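Local structure of transcription antitermination protein NusB (Thermotoga maritima, 1TZV) at residues M8-F13 against K112-E117; R86-E91 against D105-I110; Y90-E95 against D128-E133. The protein probably acts in transcription antitermination, binding the boxA sequence of ribosomal RNA operons, and is probably required for transcription of the rRNA genes. All coordinates share one frame; numbering follows the deposited sequence. Where two conformers were deposited one is given.

Interaction 1 (M8-F13 against K112-E117); sequences MRLAVF and KRYGTE
Phe-13 and Tyr-114 make the tight part of this contact. The planes of their rings make 22°, but the rings are offset, with centroids 5.2 Å apart, and little of one lies over the other. CE2 of Phe-13 comes within 3.4 Å of CE1 of Tyr-114. Phe-13 reaches across because its CG stands anti to the backbone N (chi1 174°), and its ring is buried. Leu-10 forms the looser half, toward solvent: Arg-113 is exposed, and Leu-10 and Tyr-114 are partly so. In the Leu-10 conformer given, CD1 rests over the centre of one face of the Arg-113 guanidinium, 4.0 Å from CZ, while CD2 lies near the plane of the Tyr-114 ring, 4.0 Å from OH.

The two residues of 112-117 that receive these groups brace one another. Arg-113, extended from CG to NE, lays CG over the centre of one face of the Tyr-114 ring, and its NE donates a nearly straight bond (3.0 Å, 165°) to Tyr-114 OH, which lies in the guanidinium plane. This bond probably limits the rotation of the guanidinium that Leu-10 covers. Farther out, beyond the contact with 8-13, Thr-116 serves as N-cap of helix 117-134.

The contact brings the N-terminal helix 5-19 against the C-terminal end of helix 100-114 in the all-helical NusB fold. Ile-110 of the latter also touches Leu-10 and Phe-13, and helix 79-94 adds Val-84 beside Phe-13 and Val-80 beside Tyr-114.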
# COMPACT_ATOMS: atom_id res chain seq x y z
N MET A 8 0.96 2.19 -11.41
CA MET A 8 1.49 3.25 -10.56
C MET A 8 1.58 2.68 -9.13
O MET A 8 2.62 2.78 -8.48
CB MET A 8 0.53 4.46 -10.59
CG MET A 8 0.88 5.64 -9.67
SD MET A 8 0.56 5.42 -7.91
CE MET A 8 -1.25 5.40 -7.89
N ARG A 9 0.49 2.07 -8.65
CA ARG A 9 0.47 1.53 -7.30
C ARG A 9 1.47 0.41 -7.12
O ARG A 9 2.06 0.28 -6.03
CB ARG A 9 -0.93 1.04 -6.92
CG ARG A 9 -1.06 0.75 -5.44
CD ARG A 9 -2.36 0.08 -5.09
NE ARG A 9 -3.54 0.93 -5.25
CZ ARG A 9 -4.41 0.82 -6.24
NH1 ARG A 9 -4.24 -0.08 -7.20
NH2 ARG A 9 -5.49 1.57 -6.24
N LEU A 10 1.66 -0.41 -8.15
CA LEU A 10 2.63 -1.50 -8.04
C LEU A 10 4.05 -0.95 -7.90
O LEU A 10 4.88 -1.56 -7.24
CB LEU A 10 2.57 -2.43 -9.26
CG LEU A 10 1.62 -3.63 -9.20
CD1 LEU A 10 1.65 -4.31 -10.56
CD2 LEU A 10 2.01 -4.60 -8.07
N ALA A 11 4.33 0.20 -8.50
CA ALA A 11 5.68 0.78 -8.38
C ALA A 11 5.91 1.18 -6.91
O ALA A 11 7.02 1.01 -6.38
CB ALA A 11 5.83 2.01 -9.29
N VAL A 12 4.87 1.72 -6.27
CA VAL A 12 4.95 2.09 -4.86
C VAL A 12 5.22 0.82 -4.04
O VAL A 12 6.11 0.79 -3.18
CB VAL A 12 3.63 2.77 -4.40
CG1 VAL A 12 3.67 3.01 -2.92
CG2 VAL A 12 3.43 4.09 -5.14
N PHE A 13 4.46 -0.23 -4.33
CA PHE A 13 4.66 -1.49 -3.62
C PHE A 13 6.07 -2.02 -3.84
O PHE A 13 6.71 -2.44 -2.88
CB PHE A 13 3.65 -2.54 -4.07
CG PHE A 13 3.92 -3.89 -3.47
CD1 PHE A 13 3.61 -4.14 -2.15
CD2 PHE A 13 4.60 -4.85 -4.19
CE1 PHE A 13 3.99 -5.34 -1.54
CE2 PHE A 13 4.99 -6.05 -3.60
CZ PHE A 13 4.68 -6.30 -2.27
N LYS A 112 -2.22 -11.46 -3.50
CA LYS A 112 -2.33 -12.76 -4.19
C LYS A 112 -1.21 -12.93 -5.21
O LYS A 112 -0.67 -14.03 -5.39
CB LYS A 112 -3.68 -12.88 -4.87
CG LYS A 112 -4.81 -13.09 -3.90
CD LYS A 112 -6.13 -13.28 -4.63
CE LYS A 112 -7.25 -13.62 -3.67
NZ LYS A 112 -8.50 -13.95 -4.41
N ARG A 113 -0.84 -11.83 -5.86
CA ARG A 113 0.21 -11.80 -6.87
C ARG A 113 1.51 -12.40 -6.35
O ARG A 113 2.12 -13.26 -7.02
CB ARG A 113 0.45 -10.33 -7.28
CG ARG A 113 1.53 -10.05 -8.33
CD ARG A 113 1.60 -8.53 -8.59
NE ARG A 113 2.66 -8.18 -9.54
CZ ARG A 113 2.54 -8.23 -10.86
NH1 ARG A 113 3.56 -7.90 -11.62
NH2 ARG A 113 1.39 -8.60 -11.41
N TYR A 114 1.92 -11.98 -5.17
CA TYR A 114 3.17 -12.43 -4.58
C TYR A 114 3.00 -13.40 -3.44
O TYR A 114 3.99 -13.78 -2.82
CB TYR A 114 3.96 -11.24 -4.05
CG TYR A 114 4.24 -10.18 -5.08
CD1 TYR A 114 3.51 -8.99 -5.10
CD2 TYR A 114 5.21 -10.38 -6.04
CE1 TYR A 114 3.76 -8.03 -6.07
CE2 TYR A 114 5.48 -9.42 -7.00
CZ TYR A 114 4.74 -8.25 -7.01
OH TYR A 114 5.00 -7.30 -7.97
N GLY A 115 1.76 -13.80 -3.18
CA GLY A 115 1.49 -14.74 -2.10
C GLY A 115 0.59 -15.85 -2.58
O GLY A 115 0.80 -16.42 -3.65
N THR A 116 -0.43 -16.16 -1.78
CA THR A 116 -1.39 -17.22 -2.09
C THR A 116 -2.81 -16.71 -1.91
O THR A 116 -3.04 -15.56 -1.50
CB THR A 116 -1.27 -18.40 -1.12
OG1 THR A 116 -1.64 -17.96 0.20
CG2 THR A 116 0.17 -18.95 -1.09
N GLU A 117 -3.78 -17.57 -2.20
CA GLU A 117 -5.18 -17.20 -2.04
C GLU A 117 -5.40 -16.87 -0.56
O GLU A 117 -6.15 -15.95 -0.23
CB GLU A 117 -6.08 -18.36 -2.44
CG GLU A 117 -7.56 -18.01 -2.52
CD GLU A 117 -8.02 -17.76 -3.94
OE1 GLU A 117 -8.88 -18.52 -4.43
OE2 GLU A 117 -7.52 -16.80 -4.57

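Interaction 2 (R86-E91 against D105-I110); sequences RLATYE and DEAIEI
Ala-88 and Ala-107 meet methyl to methyl, CB to CB at 3.8 Å, and their small size lets the CA atoms of the two residues come within 6.1 Å of each other. Next to this pair the apolar contact is looser: in the conformer given, CD2 of Leu-87 approaches CD1 of Ile-110 at 4.4 Å. All four of these residues are buried.

Helices 79-94 and 100-114 are consecutive in the chain, and the contact joins them as a helical hairpin at the centre of the all-helical NusB fold. Leu-127 of helix 117-134 packs on both alanines, whereas Val-12 and Phe-13 of helix 5-19 pack on Leu-87, so each apolar pair faces a different neighbouring helix.

The polar groups find their partners beyond the two segments. Glu-91, buried, divides its carboxylate: OE2 takes a salt bridge from Arg-9 and a hydrogen bond with Tyr-50 OH, while OE1 is hydrogen-bonded to Thr-103 OG1 near the start of helix 100-114, a polar tie between the paired helices. On the other helix, Glu-106 and Glu-109 stand about one turn apart, and both form salt bridges with Arg-6 of helix 5-19, Glu-106 doing so in the conformer given.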
# COMPACT_ATOMS: atom_id res chain seq x y z
N ARG A 86 0.34 -1.62 4.57
CA ARG A 86 0.77 -0.22 4.72
C ARG A 86 0.27 0.63 3.55
O ARG A 86 -0.28 1.72 3.74
CB ARG A 86 2.30 -0.12 4.77
CG ARG A 86 2.90 -0.58 6.07
CD ARG A 86 4.39 -0.78 5.88
NE ARG A 86 5.06 -0.81 7.18
CZ ARG A 86 6.32 -1.21 7.35
NH1 ARG A 86 6.87 -1.15 8.56
NH2 ARG A 86 7.01 -1.70 6.33
N LEU A 87 0.48 0.14 2.34
CA LEU A 87 0.08 0.85 1.12
C LEU A 87 -1.43 1.09 1.06
O LEU A 87 -1.90 2.21 0.78
CB LEU A 87 0.55 0.04 -0.10
CG LEU A 87 0.13 0.49 -1.51
CD1 LEU A 87 0.33 1.98 -1.69
CD2 LEU A 87 0.96 -0.28 -2.53
N ALA A 88 -2.20 0.04 1.32
CA ALA A 88 -3.66 0.15 1.31
C ALA A 88 -4.19 1.05 2.41
O ALA A 88 -5.16 1.79 2.18
CB ALA A 88 -4.30 -1.25 1.43
N THR A 89 -3.60 1.01 3.61
CA THR A 89 -4.05 1.86 4.72
C THR A 89 -3.77 3.31 4.36
O THR A 89 -4.62 4.19 4.57
CB THR A 89 -3.37 1.43 6.03
OG1 THR A 89 -3.78 0.09 6.33
CG2 THR A 89 -3.81 2.32 7.22
N TYR A 90 -2.59 3.59 3.80
CA TYR A 90 -2.26 4.93 3.38
C TYR A 90 -3.30 5.40 2.36
O TYR A 90 -3.84 6.51 2.46
CB TYR A 90 -0.87 4.96 2.71
CG TYR A 90 -0.66 6.23 1.93
CD1 TYR A 90 -0.38 7.45 2.59
CD2 TYR A 90 -0.90 6.27 0.55
CE1 TYR A 90 -0.37 8.66 1.89
CE2 TYR A 90 -0.89 7.48 -0.15
CZ TYR A 90 -0.63 8.66 0.53
OH TYR A 90 -0.69 9.86 -0.15
N GLU A 91 -3.58 4.58 1.36
CA GLU A 91 -4.52 4.96 0.32
C GLU A 91 -5.92 5.19 0.90
O GLU A 91 -6.59 6.19 0.54
CB GLU A 91 -4.54 3.89 -0.78
CG GLU A 91 -5.32 4.32 -2.00
CD GLU A 91 -5.21 3.30 -3.10
OE1 GLU A 91 -6.08 2.40 -3.17
OE2 GLU A 91 -4.26 3.37 -3.89
N ASP A 105 -9.91 -4.17 -3.11
CA ASP A 105 -9.79 -5.15 -4.18
C ASP A 105 -8.40 -5.16 -4.80
O ASP A 105 -7.83 -6.21 -5.07
CB ASP A 105 -10.83 -4.88 -5.29
CG ASP A 105 -12.25 -5.24 -4.87
OD1 ASP A 105 -13.17 -5.01 -5.69
OD2 ASP A 105 -12.46 -5.74 -3.75
N GLU A 106 -7.83 -3.98 -5.05
CA GLU A 106 -6.50 -3.92 -5.66
C GLU A 106 -5.42 -4.41 -4.71
O GLU A 106 -4.45 -5.04 -5.13
CB GLU A 106 -6.18 -2.50 -6.10
CG GLU A 106 -7.02 -2.01 -7.25
CD GLU A 106 -7.04 -3.00 -8.39
OE1 GLU A 106 -5.97 -3.52 -8.75
OE2 GLU A 106 -8.13 -3.26 -8.93
N ALA A 107 -5.58 -4.13 -3.43
CA ALA A 107 -4.59 -4.54 -2.43
C ALA A 107 -4.60 -6.07 -2.39
O ALA A 107 -3.55 -6.71 -2.34
CB ALA A 107 -4.95 -3.97 -1.08
N ILE A 108 -5.78 -6.68 -2.39
CA ILE A 108 -5.91 -8.13 -2.38
C ILE A 108 -5.20 -8.70 -3.61
O ILE A 108 -4.53 -9.73 -3.52
CB ILE A 108 -7.41 -8.56 -2.42
CG1 ILE A 108 -8.09 -8.23 -1.09
CG2 ILE A 108 -7.54 -10.05 -2.73
CD1 ILE A 108 -9.62 -8.25 -1.19
N GLU A 109 -5.35 -8.05 -4.76
CA GLU A 109 -4.68 -8.51 -5.99
C GLU A 109 -3.17 -8.55 -5.79
O GLU A 109 -2.51 -9.51 -6.23
CB GLU A 109 -4.98 -7.58 -7.17
CG GLU A 109 -6.36 -7.70 -7.83
CD GLU A 109 -6.62 -6.57 -8.85
OE1 GLU A 109 -5.65 -5.89 -9.26
OE2 GLU A 109 -7.79 -6.37 -9.24
N ILE A 110 -2.59 -7.52 -5.17
CA ILE A 110 -1.15 -7.52 -4.96
C ILE A 110 -0.76 -8.63 -4.00
O ILE A 110 0.22 -9.34 -4.24
CB ILE A 110 -0.66 -6.15 -4.43
CG1 ILE A 110 -0.96 -5.05 -5.46
CG2 ILE A 110 0.87 -6.21 -4.17
CD1 ILE A 110 -0.58 -3.63 -4.97

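Interaction 3 (Y90-E95 against D128-E133); sequences YELLFE and DRIAKE
Helices 79-94 and 117-134 come together with Leu-92 and Ala-131 nearest, their CA atoms 7.1 Å apart. Leu-92 spans this gap and touches with one branch: its CD2 presses on the backbone of the facing helix, 3.5 Å from Ala-131 CA, closer than two such carbons normally come, and 3.8 Å from Ala-131 CB. The same methyl is 4.3 Å from CG2 of Ile-130, so one carbon meets two successive residues of helix 117-134. Both torsions of Leu-92 lie away from the usual staggered values (chi1 -126°, chi2 130°), which, with the short approach to CA, suggests a strained, or less well defined, side chain.

In the all-helical NusB fold this contact brings the last turn of helix 79-94 against the last long helix of the chain. Helix 100-114 closes in beside it, with Ile-100 and Ile-104 packing on Ala-131, and Tyr-68 touches Ile-130.

At the end of helix 79-94, polar groups of 90-95 are tied together. Tyr-90 OH donates a short hydrogen bond (2.6 Å) to Glu-95 OE1, meeting the anti lone pair of that oxygen; Glu-95 is the first residue past the helical backbone. The same OE1 is salt-bridged to Arg-49 NE, so the buried carboxylate oxygen is gripped by a hydroxyl and a cation, both of which would favour its ionised form. Lys-139 NZ in turn binds the backbone oxygens of Leu-92 and Glu-95, which places the C-terminal tail next to this turn.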
# COMPACT_ATOMS: atom_id res chain seq x y z
N TYR A 90 -2.59 3.59 3.80
CA TYR A 90 -2.26 4.93 3.38
C TYR A 90 -3.30 5.40 2.36
O TYR A 90 -3.84 6.51 2.46
CB TYR A 90 -0.87 4.96 2.71
CG TYR A 90 -0.66 6.23 1.93
CD1 TYR A 90 -0.38 7.45 2.59
CD2 TYR A 90 -0.90 6.27 0.55
CE1 TYR A 90 -0.37 8.66 1.89
CE2 TYR A 90 -0.89 7.48 -0.15
CZ TYR A 90 -0.63 8.66 0.53
OH TYR A 90 -0.69 9.86 -0.15
N GLU A 91 -3.58 4.58 1.36
CA GLU A 91 -4.52 4.96 0.32
C GLU A 91 -5.92 5.19 0.90
O GLU A 91 -6.59 6.19 0.54
CB GLU A 91 -4.54 3.89 -0.78
CG GLU A 91 -5.32 4.32 -2.00
CD GLU A 91 -5.21 3.30 -3.10
OE1 GLU A 91 -6.08 2.40 -3.17
OE2 GLU A 91 -4.26 3.37 -3.89
N LEU A 92 -6.37 4.30 1.77
CA LEU A 92 -7.67 4.42 2.43
C LEU A 92 -7.81 5.76 3.17
O LEU A 92 -8.81 6.49 3.03
CB LEU A 92 -7.81 3.31 3.46
CG LEU A 92 -8.92 2.29 3.61
CD1 LEU A 92 -8.32 0.89 3.72
CD2 LEU A 92 -9.71 2.61 4.86
N LEU A 93 -6.80 6.10 3.96
CA LEU A 93 -6.85 7.31 4.77
C LEU A 93 -6.58 8.62 4.07
O LEU A 93 -7.23 9.64 4.37
CB LEU A 93 -5.84 7.21 5.92
CG LEU A 93 -6.02 6.11 6.94
CD1 LEU A 93 -4.77 6.05 7.82
CD2 LEU A 93 -7.27 6.38 7.77
N PHE A 94 -5.66 8.62 3.11
CA PHE A 94 -5.19 9.84 2.49
C PHE A 94 -5.49 10.16 1.05
O PHE A 94 -5.38 11.32 0.64
CB PHE A 94 -3.68 9.92 2.69
CG PHE A 94 -3.26 9.95 4.13
CD1 PHE A 94 -3.41 11.11 4.88
CD2 PHE A 94 -2.77 8.81 4.76
CE1 PHE A 94 -3.07 11.14 6.23
CE2 PHE A 94 -2.42 8.83 6.11
CZ PHE A 94 -2.58 10.00 6.85
N GLU A 95 -5.84 9.15 0.28
CA GLU A 95 -6.12 9.40 -1.12
C GLU A 95 -7.63 9.46 -1.26
O GLU A 95 -8.31 8.46 -1.44
CB GLU A 95 -5.49 8.29 -1.97
CG GLU A 95 -3.95 8.34 -1.89
CD GLU A 95 -3.35 9.55 -2.58
OE1 GLU A 95 -2.26 10.00 -2.21
OE2 GLU A 95 -3.98 10.05 -3.54
N ASP A 128 -10.94 -4.86 5.45
CA ASP A 128 -12.38 -4.62 5.60
C ASP A 128 -12.61 -4.02 6.98
O ASP A 128 -13.42 -3.08 7.13
CB ASP A 128 -13.20 -5.92 5.50
CG ASP A 128 -13.46 -6.34 4.07
OD1 ASP A 128 -14.00 -7.46 3.91
OD2 ASP A 128 -13.15 -5.60 3.12
N ARG A 129 -11.93 -4.54 7.99
CA ARG A 129 -12.07 -4.05 9.35
C ARG A 129 -11.52 -2.62 9.50
O ARG A 129 -12.15 -1.76 10.13
CB ARG A 129 -11.39 -5.02 10.33
CG ARG A 129 -12.16 -6.35 10.48
CD ARG A 129 -11.28 -7.48 11.06
NE ARG A 129 -10.84 -7.20 12.42
CZ ARG A 129 -9.72 -7.66 12.98
NH1 ARG A 129 -9.43 -7.34 14.23
NH2 ARG A 129 -8.87 -8.42 12.28
N ILE A 130 -10.36 -2.35 8.92
CA ILE A 130 -9.81 -1.00 9.00
C ILE A 130 -10.73 -0.00 8.29
O ILE A 130 -10.99 1.09 8.81
CB ILE A 130 -8.40 -0.92 8.37
CG1 ILE A 130 -7.40 -1.71 9.22
CG2 ILE A 130 -7.95 0.54 8.22
CD1 ILE A 130 -6.04 -1.91 8.54
N ALA A 131 -11.21 -0.38 7.11
CA ALA A 131 -12.07 0.51 6.33
C ALA A 131 -13.40 0.81 7.01
O ALA A 131 -13.86 1.97 7.00
CB ALA A 131 -12.33 -0.10 4.95
N LYS A 132 -14.01 -0.19 7.63
CA LYS A 132 -15.31 0.06 8.23
C LYS A 132 -15.21 0.96 9.45
O LYS A 132 -16.22 1.55 9.88
CB LYS A 132 -16.02 -1.24 8.56
CG LYS A 132 -15.46 -2.02 9.71
CD LYS A 132 -16.28 -3.29 9.91
CE LYS A 132 -16.47 -4.05 8.60
N GLU A 133 -14.01 1.10 10.02
CA GLU A 133 -13.85 1.94 11.19
C GLU A 133 -13.06 3.21 10.91
O GLU A 133 -13.08 4.14 11.73
CB GLU A 133 -13.17 1.15 12.32
CG GLU A 133 -13.97 -0.06 12.75
CD GLU A 133 -13.37 -0.79 13.92
OE1 GLU A 133 -12.19 -0.55 14.26
OE2 GLU A 133 -14.08 -1.64 14.51

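Overall arrangement
Interactions 2 and 3 are buried and apolar across the helices; interaction 1, partly buried, mixes aromatic and aliphatic packing with an arginine at the surface. Helix 79-94 serves both interaction 2 and interaction 3, which share Tyr-90 and Glu-91, and helix 100-114 serves both interaction 1 and interaction 2. Interaction 2 lies closest to the middle of the chain, about 4 Å from its centre, with interactions 1 and 3 on opposite sides and about 18 Å apart between centres. The buried arginine–glutamate pair joins 8-13 to helix 79-94, where Arg-9 also packs on Leu-87, while Thr-89 packs on Ile-130 between interactions 2 and 3.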